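PDB 7KCJ: eukaryotic translation initiation factor 4E type 5 from Leishmania major, which probably binds the 7-methylguanosine cap of RNA and takes part in translation initiation. Local coordinates for residues Leu14-Trp18 with Pro134-Val138; Ser21-Leu25 with Leu72-Leu78; Gly96-Asn102 with Asn187-Phe193. All coordinates share one frame. Residue numbers count along the deposited sequence, not the author numbering.

Interaction 1: Leu14-Trp18 with Pro134-Val138; sequences LRDKW and PVCDV
Two segments that run the same way need not be paired strands: between Arg15 and Trp18 and between Pro134 and Val138 the end-to-end directions differ by only 9°, yet CA atoms stay 9.1 Å apart at Arg15-Pro134 and 8.8 Å at Trp18-Val138, and no hydrogen bond crosses. The first backbone is extended but turns a corner at Arg15-Asp16, where Asp16 takes phi/psi 54/-159; the second becomes a strand at Cys136. Side chains span the gap. Arg15 (chi1 p, then t, t) lays one guanidinium face on Pro134, CZ to CB 3.4 Å. Its NH2 lies 2.5 Å from Cys136 O, at too poor an angle for a hydrogen bond, and forms a long salt bridge of 4.0 Å with Asp137 OD1. Stronger partners are Val120 O for Arg15 NE and Arg82 for Asp137. Trp18 (chi1 m, chi2 73°) donates from NE1 to Arg15 O at 2.9 Å, closing the corner, and brings CH2 to 3.3 Å from Cys136 O and CZ3 to 3.5 Å from Asp137 O. With Trp18 and Cys136 both touching Val120 of helix 108-121, this is contact between second-neighbour strands, either side of strand 77-82, in the helix-backed antiparallel sheet of the eIF4E fold.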
loop_
_atom_site.group_PDB
_atom_site.type_symbol
_atom_site.label_atom_id
_atom_site.label_comp_id
_atom_site.label_asym_id
_atom_site.label_seq_id
_atom_site.Cartn_x
_atom_site.Cartn_y
_atom_site.Cartn_z
ATOM N N LEU A 14 3.839 -12.984 -9.168
ATOM C CA LEU A 14 2.781 -12.374 -8.378
ATOM C C LEU A 14 1.476 -13.034 -8.793
ATOM O O LEU A 14 1.357 -13.473 -9.947
ATOM C CB LEU A 14 2.657 -10.871 -8.682
ATOM C CG LEU A 14 3.938 -10.064 -8.619
ATOM C CD1 LEU A 14 3.695 -8.649 -9.081
ATOM C CD2 LEU A 14 4.551 -10.108 -7.213
ATOM N N ARG A 15 0.478 -13.046 -7.888
ATOM C CA ARG A 15 -0.828 -13.583 -8.252
ATOM C C ARG A 15 -1.525 -12.541 -9.147
ATOM O O ARG A 15 -1.507 -11.342 -8.847
ATOM C CB ARG A 15 -1.664 -13.938 -7.009
ATOM C CG ARG A 15 -1.954 -12.749 -6.110
ATOM C CD ARG A 15 -2.649 -13.158 -4.835
ATOM N NE ARG A 15 -3.148 -11.984 -4.132
ATOM C CZ ARG A 15 -4.390 -11.518 -4.227
ATOM N NH1 ARG A 15 -5.296 -12.162 -4.954
ATOM N NH2 ARG A 15 -4.747 -10.435 -3.557
ATOM N N ASP A 16 -2.034 -12.972 -10.305
ATOM C CA ASP A 16 -2.665 -12.051 -11.276
ATOM C C ASP A 16 -1.689 -10.871 -11.633
ATOM O O ASP A 16 -0.502 -11.004 -11.375
ATOM C CB ASP A 16 -4.012 -11.551 -10.705
ATOM C CG ASP A 16 -4.938 -12.652 -10.242
ATOM O OD1 ASP A 16 -5.385 -13.443 -11.091
ATOM O OD2 ASP A 16 -5.230 -12.707 -9.038
ATOM N N LYS A 17 -2.159 -9.740 -12.142
ATOM C CA LYS A 17 -1.285 -8.588 -12.402
ATOM C C LYS A 17 -1.744 -7.409 -11.552
ATOM O O LYS A 17 -2.914 -7.327 -11.173
ATOM C CB LYS A 17 -1.231 -8.227 -13.895
ATOM C CG LYS A 17 -2.600 -8.270 -14.574
ATOM C CD LYS A 17 -2.581 -7.749 -16.000
ATOM C CE LYS A 17 -3.974 -7.694 -16.582
ATOM N NZ LYS A 17 -4.004 -6.951 -17.872
ATOM N N TRP A 18 -0.823 -6.499 -11.245
ATOM C CA TRP A 18 -1.108 -5.328 -10.432
ATOM C C TRP A 18 -0.681 -4.087 -11.204
ATOM O O TRP A 18 0.404 -4.082 -11.778
ATOM C CB TRP A 18 -0.325 -5.423 -9.096
ATOM C CG TRP A 18 -0.688 -6.644 -8.288
ATOM C CD1 TRP A 18 -0.343 -7.940 -8.552
ATOM C CD2 TRP A 18 -1.493 -6.678 -7.096
ATOM N NE1 TRP A 18 -0.886 -8.779 -7.600
ATOM C CE2 TRP A 18 -1.622 -8.031 -6.713
ATOM C CE3 TRP A 18 -2.089 -5.697 -6.302
ATOM C CZ2 TRP A 18 -2.340 -8.421 -5.578
ATOM C CZ3 TRP A 18 -2.828 -6.088 -5.194
ATOM C CH2 TRP A 18 -2.939 -7.432 -4.840
ATOM N N PRO A 134 -6.879 -15.457 -1.337
ATOM C CA PRO A 134 -6.444 -14.079 -1.078
ATOM C C PRO A 134 -7.510 -13.021 -1.344
ATOM O O PRO A 134 -8.230 -13.069 -2.340
ATOM C CB PRO A 134 -5.203 -13.930 -1.961
ATOM C CG PRO A 134 -4.795 -15.329 -2.325
ATOM C CD PRO A 134 -6.081 -16.075 -2.410
ATOM N N VAL A 135 -7.609 -12.059 -0.428
ATOM C CA VAL A 135 -8.645 -11.041 -0.484
ATOM C C VAL A 135 -8.085 -9.573 -0.450
ATOM O O VAL A 135 -8.849 -8.615 -0.596
ATOM C CB VAL A 135 -9.639 -11.394 0.657
ATOM C CG1 VAL A 135 -9.762 -10.318 1.733
ATOM C CG2 VAL A 135 -10.989 -11.843 0.117
ATOM N N CYS A 136 -6.757 -9.409 -0.342
ATOM C CA CYS A 136 -6.116 -8.096 -0.345
ATOM C C CYS A 136 -5.985 -7.601 -1.817
ATOM O O CYS A 136 -5.173 -8.143 -2.551
ATOM C CB CYS A 136 -4.761 -8.172 0.362
ATOM S SG CYS A 136 -4.834 -8.830 2.056
ATOM N N ASP A 137 -6.810 -6.620 -2.266
ATOM C CA ASP A 137 -6.778 -6.181 -3.673
ATOM C C ASP A 137 -6.172 -4.829 -3.970
ATOM O O ASP A 137 -6.002 -4.519 -5.146
ATOM C CB ASP A 137 -8.166 -6.198 -4.307
ATOM C CG ASP A 137 -8.780 -7.563 -4.350
ATOM O OD1 ASP A 137 -8.049 -8.531 -4.644
ATOM O OD2 ASP A 137 -9.988 -7.674 -4.071
ATOM N N VAL A 138 -5.914 -4.000 -2.971
ATOM C CA VAL A 138 -5.298 -2.696 -3.183
ATOM C C VAL A 138 -4.269 -2.464 -2.085
ATOM O O VAL A 138 -4.537 -2.724 -0.897
ATOM C CB VAL A 138 -6.292 -1.497 -3.263
ATOM C CG1 VAL A 138 -5.546 -0.171 -3.363
ATOM C CG2 VAL A 138 -7.260 -1.629 -4.435
#

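Interaction 2: Ser21-Leu25 with Leu72-Leu78; sequences SFLPL and LGMGSTL
Phe22, Thr77 and Leu25, the residues most covered here, mark three stages by which an antiparallel ladder opens into a turn. Phe22 faces Leu78 as a non-hydrogen-bonded pair, CA-CA 4.6 Å. In the t rotamer its ring reaches back along the partner chain, putting CE1 4.3 Å from Leu72 CB and 3.7 Å from Ser76 OG, while its CB lies 4.5 Å from Leu78 CD1. Thr77 meets Leu23 as the hydrogen-bonded pair, CA-CA 5.2 Å: Leu23 N donates to Thr77 O and Thr77 N to Leu23 O, both at 2.8 Å. A water placed 2.7 Å from Gly75 O and 3.1 Å from Thr77 OG1 also makes a weak bond of 3.3 Å to Leu23 O. Past Pro24, whose CA is 3.8 Å from Ser76 CB, Leu25 places CB 3.9 Å from Met74 O and CA 3.8 Å from Gly75 O. Gly73-Ser76 is a type II turn, with Ser76 N at 3.0 Å and Ser76 OG at 2.8 Å both donating to Gly73 O. Gly75 supplies the positive phi (102°), and a CB there would clash with Leu25 CD1. The result is a type II turn leading into strand 77-82, which pairs with strand 13-23 in the antiparallel eIF4E sheet.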
loop_
_atom_site.group_PDB
_atom_site.type_symbol
_atom_site.label_atom_id
_atom_site.label_comp_id
_atom_site.label_asym_id
_atom_site.label_seq_id
_atom_site.Cartn_x
_atom_site.Cartn_y
_atom_site.Cartn_z
ATOM N N SER A 21 0.710 3.010 -9.890
ATOM C CA SER A 21 0.531 4.420 -10.212
ATOM C C SER A 21 0.988 5.293 -9.048
ATOM O O SER A 21 1.016 4.851 -7.897
ATOM C CB SER A 21 -0.911 4.716 -10.598
ATOM O OG SER A 21 -1.737 4.431 -9.490
ATOM N N PHE A 22 1.365 6.525 -9.346
ATOM C CA PHE A 22 1.866 7.438 -8.329
ATOM C C PHE A 22 1.015 8.692 -8.284
ATOM O O PHE A 22 0.921 9.389 -9.286
ATOM C CB PHE A 22 3.332 7.778 -8.634
ATOM C CG PHE A 22 3.907 8.893 -7.800
ATOM C CD1 PHE A 22 4.156 8.713 -6.453
ATOM C CD2 PHE A 22 4.209 10.111 -8.364
ATOM C CE1 PHE A 22 4.685 9.731 -5.693
ATOM C CE2 PHE A 22 4.746 11.127 -7.600
ATOM C CZ PHE A 22 4.970 10.933 -6.272
ATOM N N LEU A 23 0.441 9.012 -7.140
ATOM C CA LEU A 23 -0.360 10.224 -6.981
ATOM C C LEU A 23 0.373 11.193 -6.065
ATOM O O LEU A 23 0.527 10.923 -4.881
ATOM C CB LEU A 23 -1.750 9.894 -6.409
ATOM C CG LEU A 23 -2.685 11.097 -6.030
ATOM C CD1 LEU A 23 -2.839 12.068 -7.156
ATOM C CD2 LEU A 23 -4.069 10.631 -5.652
ATOM N N PRO A 24 0.868 12.303 -6.591
ATOM C CA PRO A 24 1.574 13.267 -5.738
ATOM C C PRO A 24 0.637 14.091 -4.845
ATOM O O PRO A 24 -0.589 13.974 -4.936
ATOM C CB PRO A 24 2.323 14.139 -6.747
ATOM C CG PRO A 24 1.586 14.016 -7.993
ATOM C CD PRO A 24 0.810 12.746 -7.994
ATOM N N LEU A 25 1.212 14.932 -3.970
ATOM C CA LEU A 25 0.463 15.859 -3.120
ATOM C C LEU A 25 -0.354 16.800 -4.001
ATOM O O LEU A 25 0.185 17.318 -4.989
ATOM C CB LEU A 25 1.473 16.702 -2.301
ATOM C CG LEU A 25 0.917 17.928 -1.549
ATOM C CD1 LEU A 25 0.171 17.493 -0.301
ATOM C CD2 LEU A 25 2.029 18.910 -1.197
ATOM N N LEU A 72 9.283 9.832 -1.170
ATOM C CA LEU A 72 8.291 10.157 -2.184
ATOM C C LEU A 72 7.560 11.476 -1.935
ATOM O O LEU A 72 7.114 12.115 -2.896
ATOM C CB LEU A 72 7.299 9.007 -2.386
ATOM C CG LEU A 72 7.897 7.761 -3.067
ATOM C CD1 LEU A 72 6.850 6.664 -3.169
ATOM C CD2 LEU A 72 8.448 8.099 -4.446
ATOM N N GLY A 73 7.444 11.875 -0.678
ATOM C CA GLY A 73 6.796 13.141 -0.353
ATOM C C GLY A 73 5.529 12.989 0.443
ATOM O O GLY A 73 4.663 12.196 0.092
ATOM N N MET A 74 5.440 13.758 1.527
ATOM C CA MET A 74 4.293 13.825 2.420
ATOM C C MET A 74 3.083 14.267 1.592
ATOM O O MET A 74 3.162 15.253 0.862
ATOM C CB MET A 74 4.579 14.836 3.542
ATOM C CG MET A 74 3.359 15.234 4.330
ATOM S SD MET A 74 2.812 13.869 5.354
ATOM C CE MET A 74 3.884 14.109 6.781
ATOM N N GLY A 75 2.028 13.483 1.648
ATOM C CA GLY A 75 0.833 13.772 0.869
ATOM C C GLY A 75 0.711 12.917 -0.375
ATOM O O GLY A 75 -0.371 12.848 -0.964
ATOM N N SER A 76 1.819 12.297 -0.823
ATOM C CA SER A 76 1.771 11.438 -1.994
ATOM C C SER A 76 1.346 9.994 -1.641
ATOM O O SER A 76 1.302 9.605 -0.468
ATOM C CB SER A 76 3.104 11.461 -2.753
ATOM O OG SER A 76 4.058 10.615 -2.134
ATOM N N THR A 77 1.042 9.201 -2.672
ATOM C CA THR A 77 0.629 7.818 -2.510
ATOM C C THR A 77 1.107 7.003 -3.695
ATOM O O THR A 77 0.881 7.389 -4.841
ATOM C CB THR A 77 -0.909 7.686 -2.372
ATOM O OG1 THR A 77 -1.431 8.700 -1.523
ATOM C CG2 THR A 77 -1.324 6.342 -1.848
ATOM N N LEU A 78 1.774 5.889 -3.432
ATOM C CA LEU A 78 2.192 4.928 -4.448
ATOM C C LEU A 78 1.127 3.841 -4.367
ATOM O O LEU A 78 0.908 3.302 -3.296
ATOM C CB LEU A 78 3.580 4.359 -4.157
ATOM C CG LEU A 78 4.075 3.315 -5.154
ATOM C CD1 LEU A 78 4.234 3.926 -6.545
ATOM C CD2 LEU A 78 5.414 2.697 -4.684
HETATM O O HOH W 1 -1.920 11.551 -2.740
#

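Interaction 3: Gly96-Asn102 with Asn187-Phe193; sequences GSRIMIN and NIAEASF
The edge of a sheet shows the rules of antiparallel pairing plainly, and segment 187-193 illustrates them beside 96-102. The axes of 97-102 and 187-191 come within 4.7 Å, their N-to-C directions 163° apart. Asn187 opens as a hydrogen-bonded pair with Asn102 (CA-CA 5.4 Å): Asn102 N donates to Asn187 O at 3.0 Å and Asn187 N to Asn102 O at 3.2 Å. With Asn187 chi1 p and Asn102 chi1 m, the side chains repeat the link, Asn102 ND2 to Asn187 OD1 at 2.9 Å. Ile188 and Ile101 form a non-hydrogen-bonded pair, CA-CA 4.6 Å; Ile188 CG2 is 3.9 Å from Ile99 CG2 and Ile188 CG1 4.2 Å from Ile101 CG1. Ala189 returns to the bonded register: Met100 N to Ala189 O and Ala189 N to Met100 O, both 2.9 Å. Glu190 stands opposite Ile99, CG 4.3 Å from Ile99 CG1, and its carboxylate is hydrogen-bonded to Ser165. Ala191 completes the ladder, with Arg98 N to Ala191 O at 2.9 Å and Ala191 N to Arg98 O at 3.0 Å. Ser192 O then accepts from Arg98 NE at 2.9 Å, while Arg98 NH1 makes a salt bridge to Glu156. At Phe193 the chain folds over: one ring face covers Ser97 CA, CE2 lies 3.4 Å from Gly96 C, and CZ 3.4 Å from Ser97 O. A water bridges Gly96 O (2.6 Å) and Phe193 N (3.1 Å). Helix 165-178 packs on the face of Ile99, Ile101 and Glu190, backing this outer border of the eIF4E antiparallel sheet.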
loop_
_atom_site.group_PDB
_atom_site.type_symbol
_atom_site.label_atom_id
_atom_site.label_comp_id
_atom_site.label_asym_id
_atom_site.label_seq_id
_atom_site.Cartn_x
_atom_site.Cartn_y
_atom_site.Cartn_z
ATOM N N GLY A 96 -15.962 -4.759 2.289
ATOM C CA GLY A 96 -14.555 -4.707 2.636
ATOM C C GLY A 96 -14.172 -3.821 3.792
ATOM O O GLY A 96 -15.010 -3.148 4.395
ATOM N N SER A 97 -12.883 -3.806 4.098
ATOM C CA SER A 97 -12.329 -2.959 5.146
ATOM C C SER A 97 -10.806 -2.781 4.914
ATOM O O SER A 97 -10.297 -3.212 3.868
ATOM C CB SER A 97 -12.663 -3.497 6.535
ATOM O OG SER A 97 -12.100 -4.776 6.781
ATOM N N ARG A 98 -10.092 -2.108 5.838
ATOM C CA ARG A 98 -8.677 -1.858 5.629
ATOM C C ARG A 98 -7.804 -2.115 6.845
ATOM O O ARG A 98 -8.288 -2.139 7.976
ATOM C CB ARG A 98 -8.471 -0.435 5.093
ATOM C CG ARG A 98 -8.788 0.637 6.104
ATOM C CD ARG A 98 -8.894 2.008 5.468
ATOM N NE ARG A 98 -9.385 2.984 6.436
ATOM C CZ ARG A 98 -8.929 4.227 6.554
ATOM N NH1 ARG A 98 -7.953 4.663 5.765
ATOM N NH2 ARG A 98 -9.426 5.036 7.477
ATOM N N ILE A 99 -6.503 -2.330 6.590
ATOM C CA ILE A 99 -5.500 -2.521 7.630
ATOM C C ILE A 99 -4.420 -1.471 7.412
ATOM O O ILE A 99 -3.901 -1.344 6.302
ATOM C CB ILE A 99 -4.920 -3.969 7.616
ATOM C CG1 ILE A 99 -5.962 -4.991 8.076
ATOM C CG2 ILE A 99 -3.663 -4.066 8.469
ATOM C CD1 ILE A 99 -5.570 -6.404 7.797
ATOM N N MET A 100 -4.120 -0.670 8.443
ATOM C CA MET A 100 -3.060 0.336 8.348
ATOM C C MET A 100 -1.874 -0.135 9.133
ATOM O O MET A 100 -2.020 -0.548 10.282
ATOM C CB MET A 100 -3.488 1.705 8.905
ATOM C CG MET A 100 -4.843 2.164 8.465
ATOM S SD MET A 100 -5.207 2.296 6.739
ATOM C CE MET A 100 -4.512 3.935 6.440
ATOM N N ILE A 101 -0.705 -0.113 8.507
ATOM C CA ILE A 101 0.551 -0.487 9.147
ATOM C C ILE A 101 1.482 0.719 9.074
ATOM O O ILE A 101 1.894 1.099 7.974
ATOM C CB ILE A 101 1.181 -1.704 8.428
ATOM C CG1 ILE A 101 0.220 -2.900 8.401
ATOM C CG2 ILE A 101 2.501 -2.104 9.070
ATOM C CD1 ILE A 101 0.326 -3.686 7.219
ATOM N N ASN A 102 1.816 1.321 10.221
ATOM C CA ASN A 102 2.770 2.442 10.245
ATOM C C ASN A 102 4.160 1.918 10.568
ATOM O O ASN A 102 4.318 1.194 11.542
ATOM C CB ASN A 102 2.371 3.488 11.266
ATOM C CG ASN A 102 1.085 4.179 10.892
ATOM O OD1 ASN A 102 1.081 5.095 10.065
ATOM N ND2 ASN A 102 -0.022 3.755 11.479
ATOM N N ASN A 187 3.136 -0.154 14.135
ATOM C CA ASN A 187 1.820 -0.462 14.673
ATOM C C ASN A 187 0.866 -0.933 13.580
ATOM O O ASN A 187 0.973 -0.520 12.413
ATOM C CB ASN A 187 1.229 0.670 15.505
ATOM C CG ASN A 187 1.130 1.952 14.758
ATOM O OD1 ASN A 187 0.216 2.139 13.930
ATOM N ND2 ASN A 187 2.077 2.868 15.031
ATOM N N ILE A 188 -0.044 -1.838 13.957
ATOM C CA ILE A 188 -1.009 -2.405 13.045
ATOM C C ILE A 188 -2.389 -2.082 13.566
ATOM O O ILE A 188 -2.674 -2.289 14.746
ATOM C CB ILE A 188 -0.816 -3.936 12.889
ATOM C CG1 ILE A 188 0.598 -4.260 12.398
ATOM C CG2 ILE A 188 -1.874 -4.515 11.934
ATOM C CD1 ILE A 188 0.963 -5.672 12.459
ATOM N N ALA A 189 -3.251 -1.570 12.693
ATOM C CA ALA A 189 -4.607 -1.230 13.080
ATOM C C ALA A 189 -5.605 -1.707 12.032
ATOM O O ALA A 189 -5.301 -1.710 10.845
ATOM C CB ALA A 189 -4.730 0.273 13.266
ATOM N N GLU A 190 -6.786 -2.122 12.471
ATOM C CA GLU A 190 -7.866 -2.513 11.572
ATOM C C GLU A 190 -8.900 -1.405 11.626
ATOM O O GLU A 190 -9.227 -0.909 12.713
ATOM C CB GLU A 190 -8.512 -3.821 12.025
ATOM C CG GLU A 190 -7.547 -4.984 12.061
ATOM C CD GLU A 190 -8.148 -6.197 12.736
ATOM O OE1 GLU A 190 -9.087 -6.793 12.156
ATOM O OE2 GLU A 190 -7.701 -6.536 13.855
ATOM N N ALA A 191 -9.421 -1.012 10.475
ATOM C CA ALA A 191 -10.414 0.058 10.419
ATOM C C ALA A 191 -11.351 -0.104 9.243
ATOM O O ALA A 191 -11.004 -0.743 8.248
ATOM C CB ALA A 191 -9.711 1.418 10.341
ATOM N N SER A 192 -12.537 0.497 9.341
ATOM C CA SER A 192 -13.464 0.521 8.231
ATOM C C SER A 192 -12.946 1.557 7.207
ATOM O O SER A 192 -12.023 2.331 7.502
ATOM C CB SER A 192 -14.868 0.875 8.718
ATOM O OG SER A 192 -14.971 2.246 9.065
ATOM N N PHE A 193 -13.508 1.555 5.999
ATOM C CA PHE A 193 -13.101 2.512 4.972
ATOM C C PHE A 193 -13.391 3.971 5.383
ATOM O O PHE A 193 -12.552 4.839 5.124
ATOM C CB PHE A 193 -13.764 2.178 3.634
ATOM C CG PHE A 193 -13.182 0.957 2.973
ATOM C CD1 PHE A 193 -11.813 0.771 2.906
ATOM C CD2 PHE A 193 -13.998 0.000 2.427
ATOM C CE1 PHE A 193 -11.282 -0.333 2.273
ATOM C CE2 PHE A 193 -13.463 -1.104 1.801
ATOM C CZ PHE A 193 -12.111 -1.263 1.723
HETATM O O HOH W 2 -15.231 -1.014 5.799
#

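How the interactions relate
All three contacts belong to one antiparallel sheet, sampled at different places. Interactions 1 and 2 both use strand 13-23, yet their centres are 21 Å apart and flank the middle of the molecule. Interaction 2 joins that strand to its neighbour 77-82, while interaction 1 reaches past 77-82 to strand 136-143. Interaction 3 lies at the far border, pairing 97-103 with edge strand 186-191, its centre about 17 Å from that of interaction 1 and 19 Å from that of interaction 2. Along the chain, both segments of interaction 2 precede those of interaction 3, whereas interactions 1 and 3 alternate. Sheet order thus departs from sequence order, so segments far apart in sequence become neighbours in the single eIF4E sheet.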